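Local structure of phenazine biosynthesis protein PhzF family (Enterococcus faecalis, 1S7J) at residues V184-T190 with L223-S229. The protein probably acts as an isomerase of the PhzF family, related to the diaminopimelate epimerases. Sequence-based numbering, arbitrary orientation.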
ATOM      1  N   VAL A 184     -13.258   5.068 -13.439  1.00 54.28           N
ATOM      2  CA  VAL A 184     -12.015   5.659 -12.971  1.00 50.39           C
ATOM      3  C   VAL A 184     -10.981   5.489 -14.100  1.00 49.21           C
ATOM      4  O   VAL A 184     -11.255   4.787 -15.076  1.00 49.25           O
ATOM      5  CB  VAL A 184     -11.563   4.951 -11.661  1.00 51.13           C
ATOM      6  CG1 VAL A 184     -10.545   3.860 -11.940  1.00 49.68           C
ATOM      7  CG2 VAL A 184     -11.081   5.946 -10.658  1.00 51.17           C
ATOM      8  N   ASP A 185      -9.828   6.130 -13.984  1.00 47.39           N
ATOM      9  CA  ASP A 185      -8.821   6.013 -15.042  1.00 47.71           C
ATOM     10  C   ASP A 185      -8.236   4.607 -15.198  1.00 47.51           C
ATOM     11  O   ASP A 185      -8.095   4.111 -16.317  1.00 48.31           O
ATOM     12  CB  ASP A 185      -7.712   7.067 -14.877  1.00 48.45           C
ATOM     13  CG  ASP A 185      -8.162   8.464 -15.318  1.00 51.01           C
ATOM     14  OD1 ASP A 185      -9.114   8.568 -16.127  1.00 53.15           O
ATOM     15  OD2 ASP A 185      -7.559   9.453 -14.866  1.00 52.49           O
ATOM     16  N   PHE A 186      -7.882   3.973 -14.083  1.00 45.23           N
ATOM     17  CA  PHE A 186      -7.347   2.620 -14.118  1.00 39.01           C
ATOM     18  C   PHE A 186      -7.552   1.883 -12.798  1.00 39.68           C
ATOM     19  O   PHE A 186      -7.642   2.504 -11.733  1.00 35.40           O
ATOM     20  CB  PHE A 186      -5.864   2.619 -14.512  1.00 37.12           C
ATOM     21  CG  PHE A 186      -4.929   3.107 -13.432  1.00 38.51           C
ATOM     22  CD1 PHE A 186      -4.490   4.430 -13.417  1.00 36.22           C
ATOM     23  CD2 PHE A 186      -4.426   2.224 -12.474  1.00 36.02           C
ATOM     24  CE1 PHE A 186      -3.554   4.865 -12.471  1.00 37.24           C
ATOM     25  CE2 PHE A 186      -3.496   2.648 -11.530  1.00 36.93           C
ATOM     26  CZ  PHE A 186      -3.058   3.973 -11.530  1.00 37.62           C
ATOM     27  N   VAL A 187      -7.642   0.562 -12.884  1.00 37.43           N
ATOM     28  CA  VAL A 187      -7.833  -0.289 -11.714  1.00 38.28           C
ATOM     29  C   VAL A 187      -6.708  -1.295 -11.594  1.00 37.69           C
ATOM     30  O   VAL A 187      -6.026  -1.571 -12.566  1.00 38.73           O
ATOM     31  CB  VAL A 187      -9.165  -1.048 -11.795  1.00 36.48           C
ATOM     32  CG1 VAL A 187     -10.317  -0.103 -11.523  1.00 36.86           C
ATOM     33  CG2 VAL A 187      -9.320  -1.688 -13.160  1.00 34.48           C
ATOM     34  N   SER A 188      -6.535  -1.869 -10.420  1.00 37.49           N
ATOM     35  CA  SER A 188      -5.493  -2.852 -10.215  1.00 36.41           C
ATOM     36  C   SER A 188      -5.825  -3.780  -9.068  1.00 36.27           C
ATOM     37  O   SER A 188      -6.869  -3.650  -8.430  1.00 36.53           O
ATOM     38  CB  SER A 188      -4.153  -2.159  -9.940  1.00 36.84           C
ATOM     39  OG  SER A 188      -4.187  -1.414  -8.729  1.00 33.88           O
ATOM     40  N   ARG A 189      -4.961  -4.770  -8.870  1.00 37.40           N
ATOM     41  CA  ARG A 189      -5.039  -5.758  -7.785  1.00 35.80           C
ATOM     42  C   ARG A 189      -3.610  -6.249  -7.658  1.00 34.89           C
ATOM     43  O   ARG A 189      -2.929  -6.423  -8.664  1.00 33.41           O
ATOM     44  CB  ARG A 189      -5.980  -6.921  -8.130  1.00 33.26           C
ATOM     45  CG  ARG A 189      -7.448  -6.577  -8.048  1.00 34.80           C
ATOM     46  CD  ARG A 189      -8.311  -7.762  -8.382  1.00 34.15           C
ATOM     47  NE  ARG A 189      -8.157  -8.854  -7.418  1.00 32.26           N
ATOM     48  CZ  ARG A 189      -8.881  -9.975  -7.431  1.00 30.10           C
ATOM     49  NH1 ARG A 189      -8.671 -10.903  -6.517  1.00 18.26           N
ATOM     50  NH2 ARG A 189      -9.799 -10.167  -8.367  1.00 29.70           N
ATOM     51  N   THR A 190      -3.136  -6.437  -6.440  1.00 35.00           N
ATOM     52  CA  THR A 190      -1.769  -6.879  -6.252  1.00 32.81           C
ATOM     53  C   THR A 190      -1.653  -8.148  -5.416  1.00 34.48           C
ATOM     54  O   THR A 190      -2.224  -8.246  -4.326  1.00 35.21           O
ATOM     55  CB  THR A 190      -0.878  -5.729  -5.655  1.00 32.72           C
ATOM     56  OG1 THR A 190      -1.290  -5.423  -4.317  1.00 32.66           O
ATOM     57  CG2 THR A 190      -0.998  -4.473  -6.518  1.00 26.48           C
ATOM     58  N   LEU A 223      -4.342  11.153 -12.592  1.00 55.14           N
ATOM     59  CA  LEU A 223      -5.207  10.027 -12.859  1.00 49.62           C
ATOM     60  C   LEU A 223      -5.951   9.576 -11.620  1.00 47.04           C
ATOM     61  O   LEU A 223      -5.461   9.726 -10.499  1.00 44.22           O
ATOM     62  CB  LEU A 223      -4.398   8.835 -13.385  1.00 51.46           C
ATOM     63  CG  LEU A 223      -3.492   8.992 -14.594  1.00 53.11           C
ATOM     64  CD1 LEU A 223      -2.040   8.901 -14.144  1.00 53.56           C
ATOM     65  CD2 LEU A 223      -3.798   7.898 -15.604  1.00 55.39           C
ATOM     66  N   SER A 224      -7.134   9.034 -11.826  1.00 44.00           N
ATOM     67  CA  SER A 224      -7.943   8.506 -10.749  1.00 42.16           C
ATOM     68  C   SER A 224      -7.772   6.968 -10.823  1.00 39.20           C
ATOM     69  O   SER A 224      -7.753   6.393 -11.920  1.00 37.60           O
ATOM     70  CB  SER A 224      -9.412   8.930 -10.913  1.00 44.33           C
ATOM     71  OG  SER A 224      -9.841   8.855 -12.272  1.00 51.60           O
ATOM     72  N   ALA A 225      -7.570   6.330  -9.682  1.00 35.90           N
ATOM     73  CA  ALA A 225      -7.374   4.889  -9.653  1.00 31.39           C
ATOM     74  C   ALA A 225      -8.193   4.193  -8.573  1.00 35.05           C
ATOM     75  O   ALA A 225      -8.677   4.829  -7.632  1.00 36.57           O
ATOM     76  CB  ALA A 225      -5.911   4.574  -9.468  1.00 30.14           C
ATOM     77  N   TYR A 226      -8.343   2.890  -8.699  1.00 39.13           N
ATOM     78  CA  TYR A 226      -9.080   2.121  -7.730  1.00 39.81           C
ATOM     79  C   TYR A 226      -8.577   0.711  -7.719  1.00 38.04           C
ATOM     80  O   TYR A 226      -8.727  -0.006  -8.705  1.00 40.29           O
ATOM     81  CB  TYR A 226     -10.586   2.128  -8.063  1.00 43.32           C
ATOM     82  CG  TYR A 226     -11.465   1.793  -6.882  1.00 46.90           C
ATOM     83  CD1 TYR A 226     -12.210   2.782  -6.245  1.00 47.79           C
ATOM     84  CD2 TYR A 226     -11.515   0.491  -6.368  1.00 49.80           C
ATOM     85  CE1 TYR A 226     -12.989   2.493  -5.123  1.00 54.61           C
ATOM     86  CE2 TYR A 226     -12.289   0.183  -5.247  1.00 52.56           C
ATOM     87  CZ  TYR A 226     -13.022   1.185  -4.625  1.00 56.79           C
ATOM     88  OH  TYR A 226     -13.796   0.897  -3.509  1.00 58.58           O
ATOM     89  N   GLN A 227      -7.940   0.306  -6.625  1.00 36.76           N
ATOM     90  CA  GLN A 227      -7.452  -1.050  -6.503  1.00 35.23           C
ATOM     91  C   GLN A 227      -8.673  -1.890  -6.126  1.00 36.77           C
ATOM     92  O   GLN A 227      -9.133  -1.863  -4.980  1.00 38.37           O
ATOM     93  CB  GLN A 227      -6.372  -1.158  -5.458  1.00 32.49           C
ATOM     94  CG  GLN A 227      -5.561  -2.405  -5.619  1.00 28.08           C
ATOM     95  CD  GLN A 227      -4.234  -2.329  -4.968  1.00 24.09           C
ATOM     96  OE1 GLN A 227      -3.679  -3.330  -4.557  1.00 28.50           O
ATOM     97  NE2 GLN A 227      -3.689  -1.109  -4.846  1.00 20.15           N
ATOM     98  N   VAL A 228      -9.235  -2.564  -7.131  1.00 39.23           N
ATOM     99  CA  VAL A 228     -10.430  -3.369  -6.978  1.00 38.78           C
ATOM    100  C   VAL A 228     -10.286  -4.750  -6.322  1.00 37.22           C
ATOM    101  O   VAL A 228     -10.622  -5.790  -6.911  1.00 36.90           O
ATOM    102  CB  VAL A 228     -11.227  -3.446  -8.330  1.00 39.23           C
ATOM    103  CG1 VAL A 228     -10.435  -4.218  -9.383  1.00 36.91           C
ATOM    104  CG2 VAL A 228     -12.623  -4.037  -8.107  1.00 46.05           C
ATOM    105  N   SER A 229      -9.768  -4.754  -5.120  1.00 37.82           N
ATOM    106  CA  SER A 229      -9.600  -5.892  -4.287  1.00 34.48           C
ATOM    107  C   SER A 229     -11.016  -6.173  -3.672  1.00 32.23           C
ATOM    108  O   SER A 229     -11.898  -5.320  -3.748  1.00 30.25           O
ATOM    109  CB  SER A 229      -8.475  -5.714  -3.267  1.00 35.19           C
ATOM    110  OG  SER A 229      -8.722  -4.739  -2.271  1.00 27.73           O
TER
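The ring of Phe-186 takes the methyl CB of Ala-225 over one face, a CH-pi contact with CB 3.7 Å from the ring centroid, while CD2 of Leu-223 comes in at the edge, near the ring plane. With chi1 at 74°, CG sits between the backbone N and the carbonyl carbon, and the ring swings over the neighbouring strand; Trp-214 of helix 207-218 also stacks with it.

Beneath these side chains, strands 186-190 and 223-227 run parallel. Their bonds follow the parallel ladder, in which one residue serves both neighbours of its partner: Phe-186 N reaches Ser-224 O, and Tyr-226 N reaches Phe-186 O at 3.1 Å. Side chains alternate, Val-187 and Tyr-226 lying on the face away from Phe-186 and Ala-225. At the start of the ladder, Asp-185 and Ser-224 exchange bonds: Asp-185 N donates to Ser-224 OG at 3.2 Å, and Ser-224 N donates to Asp-185 OD2 at 3.1 Å, meeting the carboxylate from above its plane. Gln-220 also binds that oxygen.

At the far end Gln-227, CG anti to the backbone N (chi1 -161°), extends its amide across to Thr-190, whose OG1 donates to OE1 at 3.2 Å; Cys-203 N adds a weak bond to the same oxygen. Val-228 then turns the chain through an inverse gamma turn.

The contact thus joins two central strands of one lobe by backbone bonds. Phe-186 packs on Leu-210 of helix 207-218, Val-187 and Val-228 meet helix 153-158, and side-chain hydrogen bonds at both ends probably help hold the strands in register.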